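Side-chain contacts in glucokinase (Enterococcus faecalis, PDB 2QM1), which probably phosphorylates glucose with ATP, as a zinc- and magnesium-binding member of the ROK family: residues B[9-12]-B[17-20]; B[226-231]-B[240-245]. All coordinates share one frame; numbering follows the deposited sequence.

Overall arrangement
The two contacts come in series along the chain and sit on opposite sides of its centre, with about 32 Å between their centres and about 13 Å between their nearest atoms, so neither touches the other. Contact 1 pairs the first two strands, 7-13 and 17-24, of the mixed sheet that also holds 29-36, 68-75 and 112-116. Contact 2 packs helix 225-233 against helix 237-261; both helices fall in the chain between strands 155-156 and 265-269 of the second mixed sheet. Two five-stranded sheets with the same 3-2-1-4-5 order are consistent with the duplicated core of the actin-like ATPase clan; contact 1 belongs to the first sheet, and contact 2 to the helices inserted between strands of the second, away from the metal sites.

Contact 1. Residues B[9-12]-B[17-20]; sequences IGID and TIKF
Different first torsions bring Asp-12 and Lys-19 together: the carboxylate carbon of Asp-12 lies anti to its backbone N (chi1 178°), whereas CG of Lys-19 stands beside the backbone N (chi1 -58°) and the chain bends at its third and fourth torsions to turn the ammonium back. The two side chains run alongside each other, pointing the same way, and close in a salt bridge of 3.3 Å from Asp-12 OD2 to Lys-19 NZ. Beneath it the backbones form an antiparallel hydrogen-bonded pair. Asp-12 N to Lys-19 O is 2.7 Å with an almost straight N-H...O; the return bond, Lys-19 N to Asp-12 O, is 2.9 Å. Asp-12 O also takes a hydrogen from a water 2.8 Å away, which donates to Thr-17 O as well and weakly accepts from Lys-19 NZ. Strands 7-13 and 17-24 make the opening beta hairpin of the sheet, where the actin-like ATPase clan generally carries its first phosphate-binding turn; the side chain of Asp-12 lies about 12 Å from the bound magnesium ion. On the other face of the hairpin, Ile-11 and Phe-20 form a non-hydrogen-bonded pair. Ile-11 splits its branches between two neighbours: CG2 meets CG2 of Ile-18 at 3.6 Å, while CG1 lies 3.8 Å from Phe-20 CD1 and approaches that ring obliquely. Helix 46-60 packs on this apolar face through Ile-54, Ile-50 and Ser-53, and Trp-33 of strand 29-36 stacks with the Phe-20 ring. CA-H...O contacts add to the pairing, among them Phe-20 CA to Gly-10 O at 3.3 Å.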
# COMPACT_ATOMS: atom_id res chain seq x y z
N ILE B 9 -22.13 18.24 7.51
CA ILE B 9 -21.52 18.37 8.82
C ILE B 9 -20.31 17.43 8.90
O ILE B 9 -20.40 16.25 8.55
CB ILE B 9 -22.54 18.05 9.96
CG1 ILE B 9 -23.67 19.09 10.00
CG2 ILE B 9 -21.79 17.97 11.36
CD1 ILE B 9 -24.94 18.68 10.77
N GLY B 10 -19.18 17.95 9.36
CA GLY B 10 -18.03 17.08 9.69
C GLY B 10 -17.74 17.05 11.18
O GLY B 10 -17.87 18.06 11.85
N ILE B 11 -17.38 15.89 11.70
CA ILE B 11 -17.04 15.72 13.11
C ILE B 11 -15.63 15.17 13.16
O ILE B 11 -15.31 14.17 12.49
CB ILE B 11 -17.99 14.77 13.85
CG1 ILE B 11 -19.43 15.32 13.76
CG2 ILE B 11 -17.50 14.55 15.34
CD1 ILE B 11 -20.61 14.23 13.77
N ASP B 12 -14.80 15.83 13.97
CA ASP B 12 -13.46 15.39 14.23
C ASP B 12 -13.33 15.00 15.73
O ASP B 12 -13.07 15.83 16.60
CB ASP B 12 -12.49 16.48 13.75
CG ASP B 12 -11.05 16.16 14.02
OD1 ASP B 12 -10.80 15.08 14.59
OD2 ASP B 12 -10.17 17.00 13.68
N THR B 17 -10.62 16.62 22.56
CA THR B 17 -11.59 17.56 21.98
C THR B 17 -12.40 16.91 20.86
O THR B 17 -11.90 16.01 20.18
CB THR B 17 -10.91 18.83 21.38
OG1 THR B 17 -9.54 18.94 21.78
CG2 THR B 17 -11.68 20.07 21.77
N ILE B 18 -13.65 17.34 20.68
CA ILE B 18 -14.46 16.91 19.54
C ILE B 18 -14.77 18.21 18.81
O ILE B 18 -15.32 19.15 19.41
CB ILE B 18 -15.82 16.21 19.96
CG1 ILE B 18 -15.58 15.11 21.02
CG2 ILE B 18 -16.56 15.67 18.68
CD1 ILE B 18 -16.90 14.48 21.59
N LYS B 19 -14.37 18.27 17.54
CA LYS B 19 -14.56 19.47 16.74
C LYS B 19 -15.63 19.20 15.68
O LYS B 19 -15.66 18.11 15.15
CB LYS B 19 -13.28 19.80 16.02
CG LYS B 19 -12.13 20.03 16.93
CD LYS B 19 -11.18 20.96 16.24
CE LYS B 19 -9.77 20.62 16.55
NZ LYS B 19 -9.49 19.37 15.80
N PHE B 20 -16.44 20.21 15.39
CA PHE B 20 -17.53 20.12 14.41
C PHE B 20 -17.36 21.23 13.40
O PHE B 20 -16.79 22.31 13.73
CB PHE B 20 -18.87 20.31 15.08
CG PHE B 20 -19.11 19.41 16.25
CD1 PHE B 20 -19.91 18.29 16.12
CD2 PHE B 20 -18.57 19.71 17.50
CE1 PHE B 20 -20.14 17.46 17.22
CE2 PHE B 20 -18.79 18.86 18.60
CZ PHE B 20 -19.59 17.75 18.46
O HOH W 1 -10.64 16.81 17.69

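Contact 2. Residues B[226-231]-B[240-245]; sequences KDVFEF and LMVVDR
Val-243 presents CG2 squarely over one face of the Phe-229 ring, a CH-pi contact in which the methyl carbon is 3.6 Å from the ring centroid and only 11° off the normal. The two side chains cross obliquely. CG1, the second branch of Val-243, leans toward the rim of the ring, 3.7 Å from Phe-229 CE1. With CG of Phe-229 beside the backbone N (chi1 -79°), the ring swings toward the other helix, although the CB bond itself points neither toward nor away from it. This is helix-helix packing between neighbours in sequence, helices 225-233 and 237-261, whose short segments cross at -118° with their axes 8.9 Å apart. Next to the ring, Val-228 turns CG1 toward both valines of the other helix, lying 4.3 Å from Val-242 CG1 and equally far from Val-243 CG2, a looser fit than that of the ring. No hydrogen bond links the segments, and all four residues that touch are buried. Helix 277-289 closes on Phe-229 through Phe-278 and Leu-279, while helix 193-203 meets Val-228 with Val-196 and Val-242 with Ala-200.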
# COMPACT_ATOMS: atom_id res chain seq x y z
N LYS B 226 8.76 20.79 17.01
CA LYS B 226 8.91 22.13 16.44
C LYS B 226 10.19 22.81 16.93
O LYS B 226 11.03 23.23 16.12
CB LYS B 226 7.70 22.99 16.80
CG LYS B 226 6.35 22.43 16.30
CD LYS B 226 5.15 23.25 16.79
CE LYS B 226 3.84 22.52 16.50
NZ LYS B 226 2.72 23.44 16.16
N ASP B 227 10.35 22.89 18.25
CA ASP B 227 11.57 23.45 18.89
C ASP B 227 12.84 22.70 18.46
O ASP B 227 13.86 23.32 18.24
CB ASP B 227 11.51 23.48 20.43
CG ASP B 227 10.53 24.51 20.98
OD1 ASP B 227 9.33 24.46 20.62
OD2 ASP B 227 10.95 25.35 21.82
N VAL B 228 12.75 21.37 18.35
CA VAL B 228 13.88 20.52 17.93
C VAL B 228 14.34 20.87 16.53
O VAL B 228 15.52 21.07 16.29
CB VAL B 228 13.54 19.00 18.03
CG1 VAL B 228 14.55 18.17 17.29
CG2 VAL B 228 13.43 18.57 19.50
N PHE B 229 13.37 20.95 15.63
CA PHE B 229 13.60 21.42 14.27
C PHE B 229 14.09 22.88 14.23
O PHE B 229 15.02 23.20 13.48
CB PHE B 229 12.36 21.15 13.37
CG PHE B 229 12.27 19.71 12.90
CD1 PHE B 229 12.68 19.36 11.61
CD2 PHE B 229 11.80 18.70 13.75
CE1 PHE B 229 12.65 18.04 11.19
CE2 PHE B 229 11.77 17.37 13.34
CZ PHE B 229 12.19 17.04 12.05
N GLU B 230 13.52 23.75 15.05
CA GLU B 230 13.95 25.15 15.11
C GLU B 230 15.44 25.31 15.54
O GLU B 230 16.16 26.14 14.98
CB GLU B 230 13.01 25.99 15.99
CG GLU B 230 13.17 27.52 15.84
CD GLU B 230 12.31 28.36 16.81
OE1 GLU B 230 11.37 29.04 16.35
OE2 GLU B 230 12.58 28.38 18.04
N PHE B 231 15.89 24.51 16.51
CA PHE B 231 17.32 24.47 16.88
C PHE B 231 18.14 24.02 15.69
O PHE B 231 19.20 24.56 15.44
CB PHE B 231 17.60 23.55 18.06
CG PHE B 231 17.30 24.17 19.39
CD1 PHE B 231 16.26 23.67 20.18
CD2 PHE B 231 18.04 25.26 19.86
CE1 PHE B 231 15.97 24.24 21.44
CE2 PHE B 231 17.76 25.84 21.11
CZ PHE B 231 16.72 25.32 21.90
N LEU B 240 20.65 18.95 14.74
CA LEU B 240 20.84 18.55 13.34
C LEU B 240 21.09 17.04 13.24
O LEU B 240 20.73 16.42 12.23
CB LEU B 240 22.02 19.32 12.70
CG LEU B 240 21.75 20.79 12.35
CD1 LEU B 240 23.05 21.59 12.14
CD2 LEU B 240 20.81 20.84 11.12
N MSE B 241 21.73 16.49 14.26
CA MSE B 241 21.95 15.05 14.39
C MSE B 241 20.61 14.34 14.62
O MSE B 241 20.37 13.30 14.00
CB MSE B 241 22.94 14.77 15.52
CG MSE B 241 23.50 13.34 15.58
SE MSE B 241 24.60 12.99 17.18
CE MSE B 241 26.24 13.68 16.41
N VAL B 242 19.75 14.91 15.48
CA VAL B 242 18.42 14.34 15.82
C VAL B 242 17.44 14.38 14.66
O VAL B 242 16.90 13.35 14.28
CB VAL B 242 17.76 15.02 17.07
CG1 VAL B 242 16.43 14.34 17.44
CG2 VAL B 242 18.73 15.00 18.26
N VAL B 243 17.22 15.57 14.09
CA VAL B 243 16.49 15.74 12.82
C VAL B 243 16.94 14.75 11.72
O VAL B 243 16.12 14.09 11.13
CB VAL B 243 16.60 17.20 12.30
CG1 VAL B 243 16.24 17.31 10.86
CG2 VAL B 243 15.74 18.15 13.12
N ASP B 244 18.24 14.66 11.48
CA ASP B 244 18.86 13.70 10.55
C ASP B 244 18.45 12.25 10.79
O ASP B 244 18.07 11.52 9.88
CB ASP B 244 20.37 13.81 10.73
CG ASP B 244 21.09 13.94 9.44
OD1 ASP B 244 20.79 13.17 8.49
OD2 ASP B 244 21.98 14.84 9.37
N ARG B 245 18.51 11.83 12.05
CA ARG B 245 18.08 10.50 12.40
C ARG B 245 16.58 10.35 12.15
O ARG B 245 16.14 9.34 11.62
CB ARG B 245 18.41 10.21 13.87
CG ARG B 245 18.02 8.80 14.31
CD ARG B 245 18.70 7.72 13.40
NE ARG B 245 19.78 7.10 14.15
CZ ARG B 245 21.05 7.39 14.03
NH1 ARG B 245 21.93 6.80 14.81
NH2 ARG B 245 21.44 8.27 13.12